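Local coordinates for microcompartments protein (Desulfitobacterium hafniense, PDB 3NWG), which probably serves as a tandem BMC-domain shell protein, helping to build the protein coat of a bacterial microcompartment, at residues E3-V8 and I43-G48; D70-P75 and L108-D113; L97-T102 and D166-P171; D122-R127 and F137-G142. One frame throughout, in Å; residues are numbered along the deposited sequence.

Interaction 1: residues E3-V8 and I43-G48; sequences ESIGLV and IVLICG
Ser-4 donates its amide to Gly-48 in a short backbone bond, 2.7 Å from Ser-4 N to Gly-48 O. Glu-3 CB lies 3.3 Å from Gly-48 O. The return bond, from Gly-48 N to Ser-4 O, is longer at 3.3 Å. Gly-6 with Ile-46 and Val-8 with Val-44 exchange two bonds each in the same antiparallel manner, and the non-hydrogen-bonded pairs Ile-5/Cys-47 and Leu-7/Leu-45 fall between them. On the face of these two pairs, Leu-45 holds CG anti to its carbonyl carbon (chi1 -74°). Its CD2 reaches across to Leu-7, meeting CD1 at 3.6 Å, and also approaches Ile-5 CD1 at 4.1 Å, so one methyl joins both neighbours. On the other face Gly-6 offers only backbone, and Ile-46 CG1 packs over Gly-6 O at 3.4 Å. These are the two central strands of the four-stranded sheet of the first BMC domain, with 68-74 bonded beside 3-8 and 29-36 beside 43-48. Helices 13-26 and 50-64 cover the face of Val-8, Val-44 and Ile-46, while Ser-4 packs on Val-50 and Val-53 of helix 50-64 and on Pro-75.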
loop_
_atom_site.group_PDB
_atom_site.type_symbol
_atom_site.label_atom_id
_atom_site.label_comp_id
_atom_site.label_asym_id
_atom_site.label_seq_id
_atom_site.Cartn_x
_atom_site.Cartn_y
_atom_site.Cartn_z
ATOM N N GLU A 3 1.567 13.227 31.067
ATOM C CA GLU A 3 0.465 13.606 30.191
ATOM C C GLU A 3 -0.806 12.803 30.423
ATOM O O GLU A 3 -0.772 11.741 31.029
ATOM C CB GLU A 3 0.910 13.485 28.741
ATOM C CG GLU A 3 2.103 14.366 28.428
ATOM C CD GLU A 3 2.527 14.268 26.985
ATOM O OE1 GLU A 3 3.719 13.953 26.749
ATOM O OE2 GLU A 3 1.666 14.488 26.090
ATOM N N SER A 4 -1.927 13.337 29.953
ATOM C CA SER A 4 -3.203 12.635 29.968
ATOM C C SER A 4 -3.623 12.249 28.548
ATOM O O SER A 4 -3.085 12.768 27.567
ATOM C CB SER A 4 -4.276 13.513 30.603
ATOM O OG SER A 4 -3.835 13.979 31.861
ATOM N N ILE A 5 -4.577 11.331 28.442
ATOM C CA ILE A 5 -5.178 10.976 27.154
ATOM C C ILE A 5 -6.701 11.184 27.218
ATOM O O ILE A 5 -7.340 10.850 28.234
ATOM C CB ILE A 5 -4.815 9.526 26.718
ATOM C CG1 ILE A 5 -5.423 9.192 25.352
ATOM C CG2 ILE A 5 -5.274 8.529 27.755
ATOM C CD1 ILE A 5 -4.875 7.944 24.721
ATOM N N GLY A 6 -7.256 11.756 26.147
ATOM C CA GLY A 6 -8.687 12.010 26.040
ATOM C C GLY A 6 -9.270 11.384 24.791
ATOM O O GLY A 6 -8.626 11.360 23.738
ATOM N N LEU A 7 -10.495 10.880 24.916
ATOM C CA LEU A 7 -11.178 10.211 23.824
ATOM C C LEU A 7 -12.591 10.715 23.669
ATOM O O LEU A 7 -13.355 10.765 24.631
ATOM C CB LEU A 7 -11.250 8.696 24.081
ATOM C CG LEU A 7 -12.293 7.945 23.253
ATOM C CD1 LEU A 7 -11.712 7.539 21.903
ATOM C CD2 LEU A 7 -12.841 6.751 23.987
ATOM N N VAL A 8 -12.954 11.058 22.444
ATOM C CA VAL A 8 -14.340 11.316 22.139
ATOM C C VAL A 8 -14.761 10.359 21.029
ATOM O O VAL A 8 -14.066 10.227 20.012
ATOM C CB VAL A 8 -14.597 12.815 21.801
ATOM C CG1 VAL A 8 -16.007 13.032 21.300
ATOM C CG2 VAL A 8 -14.390 13.684 23.026
ATOM N N ILE A 43 -13.817 8.289 15.962
ATOM C CA ILE A 43 -13.157 8.421 17.242
ATOM C C ILE A 43 -12.052 9.455 17.168
ATOM O O ILE A 43 -11.383 9.600 16.138
ATOM C CB ILE A 43 -12.620 7.053 17.795
ATOM C CG1 ILE A 43 -11.335 6.602 17.087
ATOM C CG2 ILE A 43 -13.685 5.969 17.754
ATOM C CD1 ILE A 43 -10.103 6.682 17.984
ATOM N N VAL A 44 -11.885 10.188 18.264
ATOM C CA VAL A 44 -10.777 11.120 18.380
ATOM C C VAL A 44 -10.038 10.833 19.660
ATOM O O VAL A 44 -10.634 10.718 20.734
ATOM C CB VAL A 44 -11.231 12.610 18.321
ATOM C CG1 VAL A 44 -10.042 13.546 18.347
ATOM C CG2 VAL A 44 -12.070 12.867 17.072
ATOM N N LEU A 45 -8.730 10.689 19.512
ATOM C CA LEU A 45 -7.823 10.502 20.633
ATOM C C LEU A 45 -6.781 11.599 20.597
ATOM O O LEU A 45 -6.177 11.876 19.556
ATOM C CB LEU A 45 -7.119 9.149 20.561
ATOM C CG LEU A 45 -7.904 7.886 20.883
ATOM C CD1 LEU A 45 -7.118 6.679 20.422
ATOM C CD2 LEU A 45 -8.179 7.785 22.375
ATOM N N ILE A 46 -6.560 12.198 21.756
ATOM C CA ILE A 46 -5.617 13.295 21.906
ATOM C C ILE A 46 -4.842 13.135 23.209
ATOM O O ILE A 46 -5.253 12.393 24.111
ATOM C CB ILE A 46 -6.354 14.634 21.927
ATOM C CG1 ILE A 46 -7.582 14.511 22.836
ATOM C CG2 ILE A 46 -6.800 15.002 20.516
ATOM C CD1 ILE A 46 -7.859 15.695 23.687
ATOM N N CYS A 47 -3.719 13.826 23.302
ATOM C CA CYS A 47 -2.934 13.791 24.514
ATOM C C CYS A 47 -2.305 15.160 24.764
ATOM O O CYS A 47 -1.977 15.886 23.832
ATOM C CB CYS A 47 -1.859 12.700 24.422
ATOM S SG CYS A 47 -0.428 13.164 23.415
ATOM N N GLY A 48 -2.149 15.491 26.037
ATOM C CA GLY A 48 -1.500 16.726 26.474
ATOM C C GLY A 48 -1.504 16.728 27.990
ATOM O O GLY A 48 -1.599 15.668 28.603
#

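Interaction 2: residues D70-P75 and L108-D113; sequences DDFILP and LIVAAD
Phe-72 and Leu-74 both hold CG anti to the backbone N (chi1 171° and -164°), which sets CG of each on the side of helix 108-113. On the helix, Ile-109 has CG2 anti to its own N, and this methyl is the one that receives both strand residues. It lies at the edge of the Phe-72 ring, near the ring plane, 4.2 Å from CE2, and at a similar distance from Leu-74 CB. Val-110 approaches the ring obliquely, its CG2 3.6 Å from Phe-72 CZ, and the two side chains cross at about a right angle. The same valine methyl has a looser contact with Leu-74 CD2, at 4.4 Å. Farther along the helix, Leu-74 CD1 rests against the carboxylate of Asp-113, 3.3 Å from OD2. Strand and helix run almost the same way, their short axes 14° apart and 9.7 Å from each other at closest approach. The strand belongs to the first BMC domain and the helix to the second, so this packing joins the two halves of the chain; Ile-73, on the other side of the strand, packs on helix 50-64. Apolar groups carry most of the contact, and the one charged group takes its polar partners elsewhere: Asp-113 OD1 accepts from His-78 N, and OD2 forms a salt bridge with Lys-117. With a lysine and an N-H so placed, the carboxylate would probably stay ionised although it lies beside a leucine methyl.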
loop_
_atom_site.group_PDB
_atom_site.type_symbol
_atom_site.label_atom_id
_atom_site.label_comp_id
_atom_site.label_asym_id
_atom_site.label_seq_id
_atom_site.Cartn_x
_atom_site.Cartn_y
_atom_site.Cartn_z
ATOM N N ASP A 70 -19.380 8.304 23.464
ATOM C CA ASP A 70 -18.530 8.179 24.637
ATOM C C ASP A 70 -17.451 9.268 24.633
ATOM O O ASP A 70 -16.938 9.667 23.568
ATOM C CB ASP A 70 -17.896 6.777 24.677
ATOM C CG ASP A 70 -17.377 6.381 26.068
ATOM O OD1 ASP A 70 -17.813 6.967 27.098
ATOM O OD2 ASP A 70 -16.531 5.454 26.122
ATOM N N ASP A 71 -17.132 9.752 25.831
ATOM C CA ASP A 71 -15.984 10.619 26.073
ATOM C C ASP A 71 -15.279 10.064 27.298
ATOM O O ASP A 71 -15.934 9.580 28.219
ATOM C CB ASP A 71 -16.435 12.043 26.358
ATOM C CG ASP A 71 -17.425 12.125 27.532
ATOM O OD1 ASP A 71 -18.617 11.766 27.351
ATOM O OD2 ASP A 71 -17.012 12.549 28.634
ATOM N N PHE A 72 -13.953 10.120 27.302
ATOM C CA PHE A 72 -13.168 9.514 28.360
ATOM C C PHE A 72 -11.835 10.234 28.523
ATOM O O PHE A 72 -11.263 10.711 27.542
ATOM C CB PHE A 72 -12.937 8.029 28.048
ATOM C CG PHE A 72 -11.961 7.351 28.980
ATOM C CD1 PHE A 72 -12.353 6.967 30.259
ATOM C CD2 PHE A 72 -10.646 7.126 28.585
ATOM C CE1 PHE A 72 -11.456 6.365 31.130
ATOM C CE2 PHE A 72 -9.736 6.522 29.447
ATOM C CZ PHE A 72 -10.140 6.141 30.718
ATOM N N ILE A 73 -11.346 10.300 29.762
ATOM C CA ILE A 73 -10.033 10.882 30.070
ATOM C C ILE A 73 -9.261 10.040 31.075
ATOM O O ILE A 73 -9.789 9.679 32.134
ATOM C CB ILE A 73 -10.154 12.325 30.616
ATOM C CG1 ILE A 73 -10.620 13.290 29.515
ATOM C CG2 ILE A 73 -8.812 12.794 31.222
ATOM C CD1 ILE A 73 -11.149 14.578 30.052
ATOM N N LEU A 74 -8.009 9.731 30.731
ATOM C CA LEU A 74 -7.130 8.975 31.619
ATOM C C LEU A 74 -5.889 9.806 31.909
ATOM O O LEU A 74 -5.016 9.957 31.056
ATOM C CB LEU A 74 -6.766 7.610 31.010
ATOM C CG LEU A 74 -6.158 6.429 31.821
ATOM C CD1 LEU A 74 -4.654 6.495 31.887
ATOM C CD2 LEU A 74 -6.743 6.280 33.229
ATOM N N PRO A 75 -5.825 10.373 33.119
ATOM C CA PRO A 75 -4.704 11.172 33.601
ATOM C C PRO A 75 -3.480 10.329 33.923
ATOM O O PRO A 75 -3.606 9.178 34.357
ATOM C CB PRO A 75 -5.248 11.778 34.891
ATOM C CG PRO A 75 -6.232 10.764 35.373
ATOM C CD PRO A 75 -6.916 10.318 34.108
ATOM N N LEU A 108 -9.856 -0.481 26.861
ATOM C CA LEU A 108 -8.525 -0.832 26.383
ATOM C C LEU A 108 -7.442 0.128 26.897
ATOM O O LEU A 108 -6.401 -0.321 27.375
ATOM C CB LEU A 108 -8.437 -0.960 24.864
ATOM C CG LEU A 108 -7.075 -1.620 24.611
ATOM C CD1 LEU A 108 -7.168 -3.145 24.732
ATOM C CD2 LEU A 108 -6.423 -1.175 23.332
ATOM N N ILE A 109 -7.679 1.436 26.806
ATOM C CA ILE A 109 -6.681 2.387 27.266
ATOM C C ILE A 109 -6.355 2.124 28.722
ATOM O O ILE A 109 -5.173 2.038 29.083
ATOM C CB ILE A 109 -7.130 3.836 27.063
ATOM C CG1 ILE A 109 -7.037 4.200 25.578
ATOM C CG2 ILE A 109 -6.274 4.800 27.881
ATOM C CD1 ILE A 109 -8.002 5.314 25.180
ATOM N N VAL A 110 -7.396 1.971 29.545
ATOM C CA VAL A 110 -7.212 1.683 30.964
ATOM C C VAL A 110 -6.348 0.416 31.157
ATOM O O VAL A 110 -5.403 0.419 31.959
ATOM C CB VAL A 110 -8.562 1.523 31.701
ATOM C CG1 VAL A 110 -8.356 0.870 33.047
ATOM C CG2 VAL A 110 -9.227 2.849 31.894
ATOM N N ALA A 111 -6.662 -0.644 30.402
ATOM C CA ALA A 111 -5.978 -1.929 30.528
ATOM C C ALA A 111 -4.523 -1.852 30.091
ATOM O O ALA A 111 -3.635 -2.355 30.789
ATOM C CB ALA A 111 -6.696 -2.993 29.742
ATOM N N ALA A 112 -4.286 -1.232 28.937
ATOM C CA ALA A 112 -2.930 -1.024 28.451
ATOM C C ALA A 112 -2.118 -0.219 29.471
ATOM O O ALA A 112 -0.986 -0.565 29.770
ATOM C CB ALA A 112 -2.940 -0.338 27.087
ATOM N N ASP A 113 -2.723 0.835 30.020
ATOM C CA ASP A 113 -2.031 1.735 30.933
ATOM C C ASP A 113 -1.715 1.019 32.236
ATOM O O ASP A 113 -0.607 1.129 32.761
ATOM C CB ASP A 113 -2.860 3.006 31.175
ATOM C CG ASP A 113 -2.202 3.966 32.171
ATOM O OD1 ASP A 113 -1.139 4.572 31.853
ATOM O OD2 ASP A 113 -2.768 4.117 33.284
#

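Interaction 3: residues L97-T102 and D166-P171; sequences LGIIET and DKVVIP
Ile-99 and Val-168 lie side by side and point the same way, Ile-99 CD1 meeting Val-168 CG2 at 3.8 Å. They sit on adjacent antiparallel strands of the BMC fold, the central strand 97-102 pairing with strand 166-170, outermost in this chain's sheet. Val-168 CG2 stands between its backbone N and carbonyl carbon, on the side of Ile-99. Leu-97 and Ile-170 make a more distant contact on the same face, 4.4 Å from CD2 to CD1. Three hydrogen-bonded pairs hold this register: Leu-97/Ile-170, Ile-99/Val-168 and Glu-101/Asp-166. In the first, the bonds Leu-97 N to Ile-170 O and Ile-170 N to Leu-97 O are both 2.7 Å. On the reverse face Lys-167 CB packs on Ile-99 O at 3.2 Å, and helix 144-160 covers Ile-100, Lys-167 and Val-169. The face of Ile-99 and Glu-101 instead meets a second subunit: Ile-17 of that subunit packs on Ile-99, and Ile-13 N of that subunit donates to Glu-101 OE2. Asp-166 OD2 adds a long, weak ion pair with Arg-15 of the same neighbour, while the other oxygen turns back on its own strand: Asp-166 OD1 accepts Lys-167 N at 2.9 Å through its anti lone pair.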
loop_
_atom_site.group_PDB
_atom_site.type_symbol
_atom_site.label_atom_id
_atom_site.label_comp_id
_atom_site.label_asym_id
_atom_site.label_seq_id
_atom_site.Cartn_x
_atom_site.Cartn_y
_atom_site.Cartn_z
ATOM N N LEU A 97 4.529 -13.382 25.241
ATOM C CA LEU A 97 3.586 -12.503 24.568
ATOM C C LEU A 97 2.220 -12.462 25.244
ATOM O O LEU A 97 1.522 -13.470 25.334
ATOM C CB LEU A 97 3.438 -12.919 23.106
ATOM C CG LEU A 97 2.523 -12.087 22.205
ATOM C CD1 LEU A 97 3.168 -10.759 21.809
ATOM C CD2 LEU A 97 2.176 -12.873 20.964
ATOM N N GLY A 98 1.852 -11.276 25.713
ATOM C CA GLY A 98 0.552 -11.045 26.312
ATOM C C GLY A 98 -0.348 -10.231 25.401
ATOM O O GLY A 98 0.113 -9.347 24.685
ATOM N N ILE A 99 -1.636 -10.554 25.413
ATOM C CA ILE A 99 -2.630 -9.844 24.615
ATOM C C ILE A 99 -3.876 -9.622 25.460
ATOM O O ILE A 99 -4.398 -10.578 26.054
ATOM C CB ILE A 99 -3.045 -10.631 23.343
ATOM C CG1 ILE A 99 -1.816 -11.130 22.563
ATOM C CG2 ILE A 99 -3.950 -9.772 22.470
ATOM C CD1 ILE A 99 -2.131 -12.191 21.451
ATOM N N ILE A 100 -4.341 -8.374 25.524
ATOM C CA ILE A 100 -5.625 -8.059 26.150
ATOM C C ILE A 100 -6.574 -7.487 25.111
ATOM O O ILE A 100 -6.188 -6.625 24.323
ATOM C CB ILE A 100 -5.487 -7.065 27.320
ATOM C CG1 ILE A 100 -4.476 -7.588 28.340
ATOM C CG2 ILE A 100 -6.855 -6.811 27.977
ATOM C CD1 ILE A 100 -4.045 -6.573 29.366
ATOM N N GLU A 101 -7.818 -7.952 25.133
ATOM C CA GLU A 101 -8.788 -7.577 24.123
ATOM C C GLU A 101 -10.096 -7.202 24.817
ATOM O O GLU A 101 -10.642 -7.996 25.581
ATOM C CB GLU A 101 -8.961 -8.734 23.141
ATOM C CG GLU A 101 -9.949 -8.553 21.994
ATOM C CD GLU A 101 -10.321 -9.908 21.348
ATOM O OE1 GLU A 101 -9.910 -10.963 21.884
ATOM O OE2 GLU A 101 -11.019 -9.944 20.315
ATOM N N THR A 102 -10.566 -5.973 24.566
ATOM C CA THR A 102 -11.751 -5.407 25.226
ATOM C C THR A 102 -12.766 -4.899 24.198
ATOM O O THR A 102 -12.416 -4.635 23.032
ATOM C CB THR A 102 -11.419 -4.215 26.204
ATOM O OG1 THR A 102 -10.955 -3.092 25.454
ATOM C CG2 THR A 102 -10.383 -4.581 27.237
ATOM N N ASP A 166 -11.217 -11.000 26.211
ATOM C CA ASP A 166 -10.363 -12.066 26.663
ATOM C C ASP A 166 -8.896 -11.638 26.676
ATOM O O ASP A 166 -8.557 -10.535 26.239
ATOM C CB ASP A 166 -10.573 -13.327 25.802
ATOM C CG ASP A 166 -10.608 -14.616 26.634
ATOM O OD1 ASP A 166 -9.840 -14.737 27.615
ATOM O OD2 ASP A 166 -11.408 -15.514 26.307
ATOM N N LYS A 167 -8.044 -12.518 27.205
ATOM C CA LYS A 167 -6.596 -12.324 27.253
ATOM C C LYS A 167 -5.862 -13.655 27.161
ATOM O O LYS A 167 -6.431 -14.710 27.428
ATOM C CB LYS A 167 -6.150 -11.599 28.529
ATOM C CG LYS A 167 -7.034 -11.783 29.761
ATOM C CD LYS A 167 -7.006 -13.142 30.393
ATOM C CE LYS A 167 -8.267 -13.299 31.236
ATOM N NZ LYS A 167 -8.430 -14.689 31.711
ATOM N N VAL A 168 -4.596 -13.590 26.764
ATOM C CA VAL A 168 -3.749 -14.759 26.680
ATOM C C VAL A 168 -2.337 -14.342 27.047
ATOM O O VAL A 168 -1.935 -13.202 26.785
ATOM C CB VAL A 168 -3.773 -15.428 25.259
ATOM C CG1 VAL A 168 -5.185 -15.817 24.861
ATOM C CG2 VAL A 168 -3.132 -14.552 24.200
ATOM N N VAL A 169 -1.609 -15.254 27.685
ATOM C CA VAL A 169 -0.157 -15.157 27.793
ATOM C C VAL A 169 0.428 -16.370 27.070
ATOM O O VAL A 169 0.094 -17.521 27.374
ATOM C CB VAL A 169 0.317 -15.068 29.266
ATOM C CG1 VAL A 169 1.840 -15.138 29.370
ATOM C CG2 VAL A 169 -0.213 -13.790 29.943
ATOM N N ILE A 170 1.262 -16.096 26.077
ATOM C CA ILE A 170 1.911 -17.128 25.311
ATOM C C ILE A 170 3.387 -17.006 25.636
ATOM O O ILE A 170 4.035 -16.080 25.160
ATOM C CB ILE A 170 1.655 -16.931 23.795
ATOM C CG1 ILE A 170 0.148 -16.827 23.525
ATOM C CG2 ILE A 170 2.324 -18.043 22.945
ATOM C CD1 ILE A 170 -0.207 -16.347 22.110
ATOM N N PRO A 171 3.916 -17.934 26.467
ATOM C CA PRO A 171 5.284 -17.965 27.004
ATOM C C PRO A 171 6.364 -18.106 25.935
ATOM O O PRO A 171 7.351 -17.366 25.952
ATOM C CB PRO A 171 5.279 -19.212 27.887
ATOM C CG PRO A 171 3.856 -19.461 28.200
ATOM C CD PRO A 171 3.141 -19.088 26.960
#

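Interaction 4: residues D122-R127 and F137-G142; sequences DLVEIR and FVTLTG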
loop_
_atom_site.group_PDB
_atom_site.type_symbol
_atom_site.label_atom_id
_atom_site.label_comp_id
_atom_site.label_asym_id
_atom_site.label_seq_id
_atom_site.Cartn_x
_atom_site.Cartn_y
_atom_site.Cartn_z
ATOM N N ASP A 122 7.139 -4.257 27.825
ATOM C CA ASP A 122 7.049 -3.221 26.810
ATOM C C ASP A 122 5.812 -3.509 25.992
ATOM O O ASP A 122 5.640 -4.630 25.522
ATOM C CB ASP A 122 8.298 -3.206 25.924
ATOM C CG ASP A 122 9.557 -2.775 26.689
ATOM O OD1 ASP A 122 9.681 -1.574 27.046
ATOM O OD2 ASP A 122 10.430 -3.644 26.938
ATOM N N LEU A 123 4.928 -2.521 25.846
ATOM C CA LEU A 123 3.760 -2.677 24.973
ATOM C C LEU A 123 4.283 -2.803 23.558
ATOM O O LEU A 123 5.261 -2.147 23.201
ATOM C CB LEU A 123 2.787 -1.496 25.090
ATOM C CG LEU A 123 2.203 -1.076 26.449
ATOM C CD1 LEU A 123 1.126 -0.049 26.250
ATOM C CD2 LEU A 123 1.647 -2.235 27.258
ATOM N N VAL A 124 3.665 -3.672 22.769
ATOM C CA VAL A 124 4.138 -3.917 21.407
ATOM C C VAL A 124 3.265 -3.169 20.400
ATOM O O VAL A 124 3.781 -2.438 19.557
ATOM C CB VAL A 124 4.235 -5.420 21.071
ATOM C CG1 VAL A 124 4.769 -5.618 19.668
ATOM C CG2 VAL A 124 5.126 -6.125 22.069
ATOM N N GLU A 125 1.949 -3.354 20.493
ATOM C CA GLU A 125 1.009 -2.579 19.685
ATOM C C GLU A 125 -0.368 -2.445 20.325
ATOM O O GLU A 125 -0.768 -3.239 21.179
ATOM C CB GLU A 125 0.905 -3.123 18.249
ATOM C CG GLU A 125 -0.005 -4.326 18.035
ATOM C CD GLU A 125 -0.079 -4.748 16.562
ATOM O OE1 GLU A 125 -0.742 -5.774 16.247
ATOM O OE2 GLU A 125 0.533 -4.057 15.711
ATOM N N ILE A 126 -1.071 -1.405 19.905
ATOM C CA ILE A 126 -2.447 -1.177 20.291
ATOM C C ILE A 126 -3.275 -1.064 19.019
ATOM O O ILE A 126 -2.892 -0.382 18.074
ATOM C CB ILE A 126 -2.581 0.089 21.164
ATOM C CG1 ILE A 126 -1.974 -0.179 22.550
ATOM C CG2 ILE A 126 -4.034 0.528 21.258
ATOM C CD1 ILE A 126 -1.902 1.035 23.488
ATOM N N ARG A 127 -4.402 -1.755 18.983
ATOM C CA ARG A 127 -5.279 -1.622 17.844
ATOM C C ARG A 127 -6.646 -1.171 18.285
ATOM O O ARG A 127 -7.420 -1.933 18.852
ATOM C CB ARG A 127 -5.344 -2.915 17.034
ATOM C CG ARG A 127 -4.025 -3.305 16.381
ATOM C CD ARG A 127 -3.899 -2.807 14.957
ATOM N NE ARG A 127 -3.191 -3.809 14.162
ATOM C CZ ARG A 127 -3.783 -4.729 13.395
ATOM N NH1 ARG A 127 -3.045 -5.609 12.724
ATOM N NH2 ARG A 127 -5.114 -4.772 13.289
ATOM N N PHE A 137 -7.373 -4.119 21.076
ATOM C CA PHE A 137 -6.434 -4.952 21.800
ATOM C C PHE A 137 -5.032 -4.383 21.977
ATOM O O PHE A 137 -4.587 -3.542 21.197
ATOM C CB PHE A 137 -6.400 -6.377 21.237
ATOM C CG PHE A 137 -5.764 -6.494 19.894
ATOM C CD1 PHE A 137 -6.552 -6.524 18.741
ATOM C CD2 PHE A 137 -4.370 -6.618 19.774
ATOM C CE1 PHE A 137 -5.960 -6.655 17.480
ATOM C CE2 PHE A 137 -3.765 -6.745 18.523
ATOM C CZ PHE A 137 -4.559 -6.771 17.369
ATOM N N VAL A 138 -4.366 -4.844 23.037
ATOM C CA VAL A 138 -2.979 -4.508 23.321
ATOM C C VAL A 138 -2.142 -5.785 23.413
ATOM O O VAL A 138 -2.596 -6.793 23.954
ATOM C CB VAL A 138 -2.831 -3.615 24.598
ATOM C CG1 VAL A 138 -3.359 -4.308 25.833
ATOM C CG2 VAL A 138 -1.384 -3.173 24.810
ATOM N N THR A 139 -0.943 -5.742 22.830
ATOM C CA THR A 139 0.041 -6.809 22.996
ATOM C C THR A 139 1.262 -6.248 23.719
ATOM O O THR A 139 1.607 -5.069 23.553
ATOM C CB THR A 139 0.502 -7.423 21.660
ATOM O OG1 THR A 139 1.120 -6.406 20.861
ATOM C CG2 THR A 139 -0.660 -8.059 20.893
ATOM N N LEU A 140 1.898 -7.095 24.525
ATOM C CA LEU A 140 3.101 -6.733 25.251
ATOM C C LEU A 140 4.047 -7.928 25.429
ATOM O O LEU A 140 3.627 -9.071 25.312
ATOM C CB LEU A 140 2.757 -6.064 26.589
ATOM C CG LEU A 140 1.740 -6.519 27.662
ATOM C CD1 LEU A 140 0.404 -7.011 27.136
ATOM C CD2 LEU A 140 2.336 -7.531 28.603
ATOM N N THR A 141 5.328 -7.655 25.672
ATOM C CA THR A 141 6.286 -8.703 25.997
ATOM C C THR A 141 7.111 -8.387 27.221
ATOM O O THR A 141 7.109 -7.268 27.718
ATOM C CB THR A 141 7.280 -8.988 24.861
ATOM O OG1 THR A 141 7.779 -7.749 24.343
ATOM C CG2 THR A 141 6.609 -9.734 23.780
ATOM N N GLY A 142 7.829 -9.414 27.665
ATOM C CA GLY A 142 8.724 -9.395 28.819
ATOM C C GLY A 142 9.017 -10.854 29.141
ATOM O O GLY A 142 8.667 -11.749 28.363
#
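A classic beta bulge sets Val-124 and Glu-125 together opposite Thr-139, in the hairpin formed by strands 122-127 and 136-142 of the second BMC domain. Among the hydrogen bonds, Val-124 N reaches Thr-139 O at 2.6 Å and Thr-139 N returns to Glu-125 O at 3.0 Å. Thr-139 holds OG1 between its N and carbonyl carbon (chi1 61°), where it also takes a weak bond from Glu-125 N at 3.2 Å. Regular pairs, Asp-122/Thr-141 and Arg-127/Phe-137, flank the bulge. In the aromatic contact, Arg-127 CB lies over one face of the Phe-137 ring, a CH-pi contact 4.0 Å from its centroid; Arg-127 CG lies 3.6 Å from Phe-137 CZ. Among the charged groups, Glu-125 OE1 stands at the ring edge, 3.9 Å from Phe-137 CE2; its long ion pair with Arg-127 NE is of charges only, no N-H pointing at the oxygen. Ile-13 of a second subunit packs on Phe-137, and an alanine here would probably open a gap and leave the arginine methylenes without their aromatic support. Apolar packing fills the face turned to helices 79-85 and 105-117, where Leu-123 CD2 lies 4.0 Å from both Val-138 CG2 and Leu-140 CB.

How the interactions relate
Interactions 1 and 2 share a sheet and have centres 9 Å apart: Leu-74 N lies 2.8 Å from Ile-5 O, a probable hydrogen bond that ties strand 68-74 to the pair 3-8/43-48. Interactions 3 and 4 adjoin in the same way in the second domain, Ile-100 N being 2.8 Å from Val-138 O. Interaction 2 bridges the two sheets: its strand belongs to the first, and Leu-108 of its helix packs on Ile-126 and Phe-137 of interaction 4 and on Ile-100 of interaction 3. A second subunit meets interaction 3 broadly and interaction 4 only at Phe-137, as expected of an oligomeric shell protein. A glycerol, probably from the crystallisation liquor, is weakly hydrogen-bonded to Arg-127, about 3 Å from its side chain.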